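Local structure of tRNA (cytosine(72)-C(5))-methyltransferase (Pyrococcus horikoshii, 5ZVE) at residues S100-A105 with P161-P166; V192-E197 with E346-I351. The protein methylates carbon 5 of cytosine 72 in several tRNAs, using S-adenosyl-L-methionine as the methyl donor. All coordinates share one frame; numbering follows the deposited sequence.

Contact 1. Residues S100-A105 with P161-P166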
ATOM      1  N   SER A 100      13.808  -0.143  -3.649  1.00 20.27           N
ATOM      2  CA  SER A 100      14.096   0.159  -2.253  1.00 24.40           C
ATOM      3  C   SER A 100      15.221   1.200  -2.135  1.00 21.24           C
ATOM      4  O   SER A 100      15.128   2.123  -1.328  1.00 20.56           O
ATOM      5  CB  SER A 100      14.448  -1.124  -1.496  1.00 18.91           C
ATOM      6  OG  SER A 100      15.581  -1.749  -2.063  1.00 28.27           O
ATOM      7  N   VAL A 101      16.264   1.053  -2.952  1.00 19.23           N
ATOM      8  CA  VAL A 101      17.342   2.042  -3.044  1.00 20.75           C
ATOM      9  C   VAL A 101      16.800   3.420  -3.433  1.00 21.52           C
ATOM     10  O   VAL A 101      17.214   4.447  -2.892  1.00 18.88           O
ATOM     11  CB  VAL A 101      18.415   1.598  -4.070  1.00 19.66           C
ATOM     12  CG1 VAL A 101      19.373   2.732  -4.401  1.00 17.87           C
ATOM     13  CG2 VAL A 101      19.171   0.378  -3.557  1.00 18.40           C
ATOM     14  N   TYR A 102      15.859   3.414  -4.371  1.00 19.33           N
ATOM     15  CA  TYR A 102      15.122   4.592  -4.819  1.00 18.29           C
ATOM     16  C   TYR A 102      14.489   5.360  -3.656  1.00 22.41           C
ATOM     17  O   TYR A 102      14.215   6.554  -3.763  1.00 21.94           O
ATOM     18  CB  TYR A 102      14.043   4.142  -5.810  1.00 20.48           C
ATOM     19  CG  TYR A 102      13.323   5.217  -6.602  1.00 21.33           C
ATOM     20  CD1 TYR A 102      13.979   5.940  -7.588  1.00 23.65           C
ATOM     21  CD2 TYR A 102      11.966   5.448  -6.420  1.00 20.70           C
ATOM     22  CE1 TYR A 102      13.321   6.897  -8.334  1.00 22.77           C
ATOM     23  CE2 TYR A 102      11.297   6.399  -7.165  1.00 19.13           C
ATOM     24  CZ  TYR A 102      11.980   7.119  -8.120  1.00 24.54           C
ATOM     25  OH  TYR A 102      11.320   8.070  -8.866  1.00 27.74           O
ATOM     26  N   GLN A 103      14.260   4.666  -2.545  1.00 15.97           N
ATOM     27  CA  GLN A 103      13.611   5.272  -1.390  1.00 25.58           C
ATOM     28  C   GLN A 103      14.541   5.352  -0.180  1.00 20.90           C
ATOM     29  O   GLN A 103      14.117   5.741   0.903  1.00 23.54           O
ATOM     30  CB  GLN A 103      12.343   4.492  -1.038  1.00 19.56           C
ATOM     31  CG  GLN A 103      11.467   4.241  -2.247  1.00 23.82           C
ATOM     32  CD  GLN A 103      10.272   3.367  -1.941  1.00 26.25           C
ATOM     33  OE1 GLN A 103       9.451   3.699  -1.091  1.00 22.98           O
ATOM     34  NE2 GLN A 103      10.170   2.238  -2.637  1.00 30.37           N
ATOM     35  N   GLY A 104      15.802   4.974  -0.364  1.00 20.18           N
ATOM     36  CA  GLY A 104      16.809   5.190   0.663  1.00 22.32           C
ATOM     37  C   GLY A 104      17.448   3.953   1.266  1.00 20.66           C
ATOM     38  O   GLY A 104      18.314   4.066   2.128  1.00 22.73           O
ATOM     39  N   ALA A 105      17.039   2.772   0.814  1.00 20.60           N
ATOM     40  CA  ALA A 105      17.667   1.536   1.281  1.00 20.92           C
ATOM     41  C   ALA A 105      19.103   1.437   0.796  1.00 26.43           C
ATOM     42  O   ALA A 105      19.458   1.999  -0.239  1.00 24.00           O
ATOM     43  CB  ALA A 105      16.881   0.319   0.815  1.00 18.38           C
ATOM     44  N   PRO A 161      20.518   8.541  -2.223  1.00 24.50           N
ATOM     45  CA  PRO A 161      19.345   7.958  -2.873  1.00 19.92           C
ATOM     46  C   PRO A 161      18.568   9.036  -3.619  1.00 20.84           C
ATOM     47  O   PRO A 161      18.688  10.204  -3.276  1.00 19.91           O
ATOM     48  CB  PRO A 161      18.539   7.396  -1.704  1.00 20.74           C
ATOM     49  CG  PRO A 161      18.891   8.295  -0.565  1.00 23.62           C
ATOM     50  CD  PRO A 161      20.348   8.634  -0.761  1.00 20.46           C
ATOM     51  N   LYS A 162      17.800   8.656  -4.628  1.00 19.26           N
ATOM     52  CA  LYS A 162      16.979   9.624  -5.335  1.00 20.85           C
ATOM     53  C   LYS A 162      15.975  10.261  -4.365  1.00 24.47           C
ATOM     54  O   LYS A 162      15.775  11.476  -4.364  1.00 22.10           O
ATOM     55  CB  LYS A 162      16.271   8.951  -6.507  1.00 19.96           C
ATOM     56  CG  LYS A 162      15.238   9.808  -7.190  1.00 26.81           C
ATOM     57  CD  LYS A 162      15.845  10.733  -8.212  1.00 24.99           C
ATOM     58  CE  LYS A 162      14.909  10.894  -9.395  1.00 22.85           C
ATOM     59  NZ  LYS A 162      15.188  12.145 -10.150  1.00 37.71           N
ATOM     60  N   PHE A 163      15.364   9.427  -3.530  1.00 20.23           N
ATOM     61  CA  PHE A 163      14.474   9.890  -2.470  1.00 19.89           C
ATOM     62  C   PHE A 163      14.829   9.195  -1.169  1.00 21.15           C
ATOM     63  O   PHE A 163      15.428   8.121  -1.176  1.00 21.58           O
ATOM     64  CB  PHE A 163      13.003   9.621  -2.803  1.00 20.29           C
ATOM     65  CG  PHE A 163      12.499  10.363  -4.005  1.00 21.04           C
ATOM     66  CD1 PHE A 163      12.029  11.663  -3.888  1.00 24.08           C
ATOM     67  CD2 PHE A 163      12.474   9.753  -5.250  1.00 21.51           C
ATOM     68  CE1 PHE A 163      11.555  12.348  -4.993  1.00 23.81           C
ATOM     69  CE2 PHE A 163      11.993  10.430  -6.362  1.00 22.60           C
ATOM     70  CZ  PHE A 163      11.537  11.730  -6.234  1.00 20.74           C
ATOM     71  N   LYS A 164      14.454   9.807  -0.053  1.00 18.49           N
ATOM     72  CA  LYS A 164      14.705   9.217   1.251  1.00 22.13           C
ATOM     73  C   LYS A 164      13.446   9.158   2.112  1.00 24.46           C
ATOM     74  O   LYS A 164      12.852  10.183   2.434  1.00 19.21           O
ATOM     75  CB  LYS A 164      15.795   9.997   1.982  1.00 27.29           C
ATOM     76  CG  LYS A 164      16.126   9.463   3.363  1.00 30.54           C
ATOM     77  CD  LYS A 164      16.446   7.989   3.332  1.00 31.99           C
ATOM     78  CE  LYS A 164      16.894   7.499   4.701  1.00 41.35           C
ATOM     79  NZ  LYS A 164      16.973   6.010   4.746  1.00 57.85           N
ATOM     80  N   LEU A 165      13.054   7.937   2.465  1.00 21.98           N
ATOM     81  CA  LEU A 165      12.030   7.687   3.466  1.00 25.41           C
ATOM     82  C   LEU A 165      12.706   6.975   4.627  1.00 29.46           C
ATOM     83  O   LEU A 165      13.650   6.222   4.419  1.00 24.24           O
ATOM     84  CB  LEU A 165      10.888   6.834   2.904  1.00 24.97           C
ATOM     85  CG  LEU A 165       9.969   7.439   1.841  1.00 26.46           C
ATOM     86  CD1 LEU A 165       8.913   6.432   1.418  1.00 26.34           C
ATOM     87  CD2 LEU A 165       9.313   8.692   2.372  1.00 26.13           C
ATOM     88  N   PRO A 166      12.242   7.225   5.858  1.00 28.77           N
ATOM     89  CA  PRO A 166      12.848   6.560   7.016  1.00 30.07           C
ATOM     90  C   PRO A 166      12.694   5.043   6.953  1.00 30.10           C
ATOM     91  O   PRO A 166      11.668   4.557   6.483  1.00 29.66           O
ATOM     92  CB  PRO A 166      12.070   7.144   8.204  1.00 29.05           C
ATOM     93  CG  PRO A 166      10.769   7.578   7.620  1.00 27.99           C
ATOM     94  CD  PRO A 166      11.097   8.069   6.239  1.00 25.27           C
TER
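Y102 and F163 form a T-shaped pair, F163 CD2 lying over one face of the Y102 ring near its rim, with centroids 5.4 Å apart and planes at 71°. With CG anti to the backbone N (chi1 -169°), the Y102 ring lies alongside the F163 side chain, both pointing the same way. CE1 of Y102 also meets CG of K162 at 3.7 Å, while its OH bonds to R30 O. In the backbone, F163 N donates a bent bond to Y102 O (3.1 Å, 136°) from above the carbonyl plane. L165 N donates to Q103 O at 2.9 Å along a nearly straight line. G104, with positive phi, ends the helix in a Schellman motif; a CB there would run into K164 CD. Packing is looser at partly exposed K164, where NZ makes a weak bond to L165 O. An alanine at Y102 would probably leave the edge of F163 and CG of K162 facing a gap and the R30 carbonyl without this donor. Within the PUA region, the contact joins the end of helix 95-101 to the chain leaving strand 154-161, with V135 of strand 134-140 against V101 and Y102.

Contact 2. Residues V192-E197 with E346-I351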
ATOM      1  N   VAL A 192     -13.782   4.169   8.359  1.00 25.36           N
ATOM      2  CA  VAL A 192     -15.046   4.342   7.657  1.00 27.86           C
ATOM      3  C   VAL A 192     -15.949   3.110   7.808  1.00 26.50           C
ATOM      4  O   VAL A 192     -17.169   3.202   7.692  1.00 27.93           O
ATOM      5  CB  VAL A 192     -14.772   4.665   6.161  1.00 30.72           C
ATOM      6  CG1 VAL A 192     -16.016   4.523   5.302  1.00 32.00           C
ATOM      7  CG2 VAL A 192     -14.163   6.063   6.033  1.00 27.46           C
ATOM      8  N   LEU A 193     -15.348   1.973   8.142  1.00 28.72           N
ATOM      9  CA  LEU A 193     -16.109   0.760   8.412  1.00 24.77           C
ATOM     10  C   LEU A 193     -16.859   0.853   9.739  1.00 28.74           C
ATOM     11  O   LEU A 193     -17.911   0.233   9.910  1.00 26.32           O
ATOM     12  CB  LEU A 193     -15.188  -0.462   8.424  1.00 21.27           C
ATOM     13  CG  LEU A 193     -15.908  -1.803   8.594  1.00 27.42           C
ATOM     14  CD1 LEU A 193     -16.889  -2.040   7.453  1.00 27.25           C
ATOM     15  CD2 LEU A 193     -14.921  -2.957   8.689  1.00 22.40           C
ATOM     16  N   GLU A 194     -16.313   1.646  10.661  1.00 29.62           N
ATOM     17  CA  GLU A 194     -16.873   1.821  12.001  1.00 28.91           C
ATOM     18  C   GLU A 194     -17.201   0.494  12.686  1.00 29.09           C
ATOM     19  O   GLU A 194     -18.356   0.242  13.026  1.00 27.96           O
ATOM     20  CB  GLU A 194     -18.135   2.687  11.951  1.00 31.38           C
ATOM     21  CG  GLU A 194     -17.944   4.070  11.351  1.00 27.37           C
ATOM     22  CD  GLU A 194     -19.220   4.899  11.404  1.00 36.44           C
ATOM     23  OE1 GLU A 194     -20.124   4.552  12.192  1.00 46.98           O
ATOM     24  OE2 GLU A 194     -19.321   5.898  10.662  1.00 39.77           O
ATOM     25  N   PRO A 195     -16.189  -0.363  12.887  1.00 31.30           N
ATOM     26  CA  PRO A 195     -16.485  -1.660  13.502  1.00 31.30           C
ATOM     27  C   PRO A 195     -16.930  -1.520  14.952  1.00 32.29           C
ATOM     28  O   PRO A 195     -16.391  -0.693  15.681  1.00 32.62           O
ATOM     29  CB  PRO A 195     -15.148  -2.398  13.413  1.00 30.77           C
ATOM     30  CG  PRO A 195     -14.125  -1.305  13.452  1.00 25.84           C
ATOM     31  CD  PRO A 195     -14.740  -0.157  12.699  1.00 26.79           C
ATOM     32  N   LYS A 196     -17.895  -2.338  15.359  1.00 39.44           N
ATOM     33  CA  LYS A 196     -18.370  -2.349  16.738  1.00 37.78           C
ATOM     34  C   LYS A 196     -18.089  -3.717  17.345  1.00 39.95           C
ATOM     35  O   LYS A 196     -18.107  -4.727  16.638  1.00 38.21           O
ATOM     36  CB  LYS A 196     -19.862  -2.027  16.809  1.00 38.41           C
ATOM     37  CG  LYS A 196     -20.238  -0.703  16.167  1.00 38.79           C
ATOM     38  CD  LYS A 196     -19.638   0.471  16.914  1.00 36.43           C
ATOM     39  CE  LYS A 196     -19.626   1.716  16.044  1.00 38.53           C
ATOM     40  NZ  LYS A 196     -20.859   1.840  15.221  1.00 44.34           N
ATOM     41  N   GLU A 197     -17.813  -3.741  18.645  1.00 40.22           N
ATOM     42  CA  GLU A 197     -17.511  -4.981  19.365  1.00 45.40           C
ATOM     43  C   GLU A 197     -18.598  -6.050  19.179  1.00 44.80           C
ATOM     44  O   GLU A 197     -18.327  -7.249  19.256  1.00 43.32           O
ATOM     45  CB  GLU A 197     -17.302  -4.668  20.853  1.00 44.99           C
ATOM     46  CG  GLU A 197     -17.327  -5.871  21.786  1.00 49.21           C
ATOM     47  CD  GLU A 197     -17.159  -5.483  23.245  1.00 51.86           C
ATOM     48  OE1 GLU A 197     -17.275  -4.278  23.560  1.00 52.85           O
ATOM     49  OE2 GLU A 197     -16.907  -6.381  24.075  1.00 57.40           O
ATOM     50  N   GLU A 346     -22.834   7.792   3.213  1.00 33.61           N
ATOM     51  CA  GLU A 346     -21.823   8.779   3.562  1.00 29.29           C
ATOM     52  C   GLU A 346     -20.726   8.150   4.410  1.00 30.58           C
ATOM     53  O   GLU A 346     -21.006   7.408   5.350  1.00 32.72           O
ATOM     54  CB  GLU A 346     -22.477   9.941   4.312  1.00 31.41           C
ATOM     55  CG  GLU A 346     -21.609  11.159   4.509  1.00 35.41           C
ATOM     56  CD  GLU A 346     -22.295  12.220   5.350  1.00 38.81           C
ATOM     57  OE1 GLU A 346     -22.737  11.894   6.473  1.00 47.83           O
ATOM     58  OE2 GLU A 346     -22.406  13.375   4.883  1.00 40.37           O
ATOM     59  N   GLN A 347     -19.474   8.448   4.079  1.00 29.41           N
ATOM     60  CA  GLN A 347     -18.357   7.935   4.855  1.00 26.75           C
ATOM     61  C   GLN A 347     -18.017   8.919   5.969  1.00 25.56           C
ATOM     62  O   GLN A 347     -18.111  10.134   5.784  1.00 27.32           O
ATOM     63  CB  GLN A 347     -17.147   7.682   3.956  1.00 24.39           C
ATOM     64  CG  GLN A 347     -17.406   6.656   2.861  1.00 24.41           C
ATOM     65  CD  GLN A 347     -16.198   6.433   1.978  1.00 24.27           C
ATOM     66  OE1 GLN A 347     -15.073   6.763   2.353  1.00 23.54           O
ATOM     67  NE2 GLN A 347     -16.423   5.859   0.802  1.00 24.80           N
ATOM     68  N   SER A 348     -17.621   8.388   7.123  1.00 23.11           N
ATOM     69  CA  SER A 348     -17.472   9.197   8.329  1.00 26.00           C
ATOM     70  C   SER A 348     -16.300  10.161   8.218  1.00 28.60           C
ATOM     71  O   SER A 348     -16.329  11.249   8.790  1.00 25.61           O
ATOM     72  CB  SER A 348     -17.295   8.303   9.555  1.00 27.00           C
ATOM     73  OG  SER A 348     -16.136   7.493   9.432  1.00 31.41           O
ATOM     74  N   ILE A 349     -15.273   9.754   7.481  1.00 24.97           N
ATOM     75  CA  ILE A 349     -14.144  10.628   7.196  1.00 26.45           C
ATOM     76  C   ILE A 349     -14.023  10.812   5.693  1.00 25.20           C
ATOM     77  O   ILE A 349     -13.869   9.844   4.957  1.00 28.86           O
ATOM     78  CB  ILE A 349     -12.824  10.059   7.758  1.00 26.72           C
ATOM     79  CG1 ILE A 349     -12.898   9.938   9.283  1.00 25.97           C
ATOM     80  CG2 ILE A 349     -11.641  10.921   7.331  1.00 22.81           C
ATOM     81  CD1 ILE A 349     -11.694   9.257   9.912  1.00 27.03           C
ATOM     82  N   PHE A 350     -14.099  12.056   5.236  1.00 26.45           N
ATOM     83  CA  PHE A 350     -13.949  12.342   3.819  1.00 24.92           C
ATOM     84  C   PHE A 350     -12.946  13.466   3.622  1.00 23.11           C
ATOM     85  O   PHE A 350     -13.282  14.639   3.768  1.00 22.78           O
ATOM     86  CB  PHE A 350     -15.285  12.722   3.183  1.00 22.86           C
ATOM     87  CG  PHE A 350     -15.344  12.452   1.703  1.00 26.90           C
ATOM     88  CD1 PHE A 350     -14.592  13.206   0.813  1.00 21.84           C
ATOM     89  CD2 PHE A 350     -16.164  11.451   1.200  1.00 22.47           C
ATOM     90  CE1 PHE A 350     -14.641  12.958  -0.545  1.00 23.05           C
ATOM     91  CE2 PHE A 350     -16.223  11.202  -0.155  1.00 23.62           C
ATOM     92  CZ  PHE A 350     -15.462  11.956  -1.031  1.00 25.89           C
ATOM     93  N   ILE A 351     -11.714  13.099   3.289  1.00 22.99           N
ATOM     94  CA  ILE A 351     -10.675  14.088   3.055  1.00 22.41           C
ATOM     95  C   ILE A 351     -10.063  13.917   1.670  1.00 26.25           C
ATOM     96  O   ILE A 351      -9.159  14.653   1.287  1.00 26.71           O
ATOM     97  CB  ILE A 351      -9.570  14.000   4.127  1.00 26.26           C
ATOM     98  CG1 ILE A 351      -8.961  12.598   4.164  1.00 21.66           C
ATOM     99  CG2 ILE A 351     -10.126  14.393   5.494  1.00 23.08           C
ATOM    100  CD1 ILE A 351      -8.069  12.339   5.366  1.00 17.77           C
TER
HETATM  101  O   HOH W   1     -18.284   5.496   8.062  1.00 28.16           O
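V192, in the last turn of helix 184-193, packs its two methyl groups against the loop at Q347 and I349. CG1, anti to the backbone N (chi1 166°), faces the Q347 side chain. The other branch, CG2, approaches the carbonyl oxygen of I349 at 3.9 Å.

Q347 can be followed outward from its CB, which rests on V192 CG1 at 3.6 Å with CG2 a little farther off. CG of Q347 comes closest to V192 CG1, at 3.5 Å, and CD remains within 3.8 Å of that same methyl. At the tip, OE1 lies near both methyls of V192 but takes its hydrogen bond from NE2 of Q362, while NE2 donates to the backbone O of I376. The two side chains cross obliquely, so the aliphatic part of the glutamine covers the valine and its amide is held by strands 361-364 and 374-381.

Beside this apolar patch, the end of the E194 side chain comes near exposed S348, with OE2 3.3 Å from S348 CB. A water joins the two segments: it donates to V192 O at 2.6 Å and to E194 OE2 at 2.8 Å, and accepts from S348 N at 3.1 Å. It thus takes up a carbonyl near the end of the helix, where E194, with positive phi, is the first residue to leave helical geometry. K378 forms a weak, long ion pair with E194 OE2 and would probably ease the charge there. The chemistry is therefore divided: direct contact between the segments is mainly van der Waals, while their polar link passes through water.

How the contacts relate
From the N terminus, contact 1 comes first: residues 100-105 meet 161-166, closing a loop that holds most of the PUA region's strands. The chain then runs through helix 172-175 and strand 179-181, which joins the sheet of the N-terminal ferredoxin-like region, before helix 184-193 leads into contact 2. There 192-197 meets 346-351, enclosing the S-adenosyl-L-methionine-binding residues of the methyltransferase region. The loops follow in series, neither nesting nor crossing. The centres of contact 1 and contact 2 lie about 33 Å apart. Contact 1 joins two parts of the PUA region, and its side chains also meet the N-terminal region, whereas contact 2 brings a helix preceding strand 201-203 to the connection between strands 342-344 and 353-355.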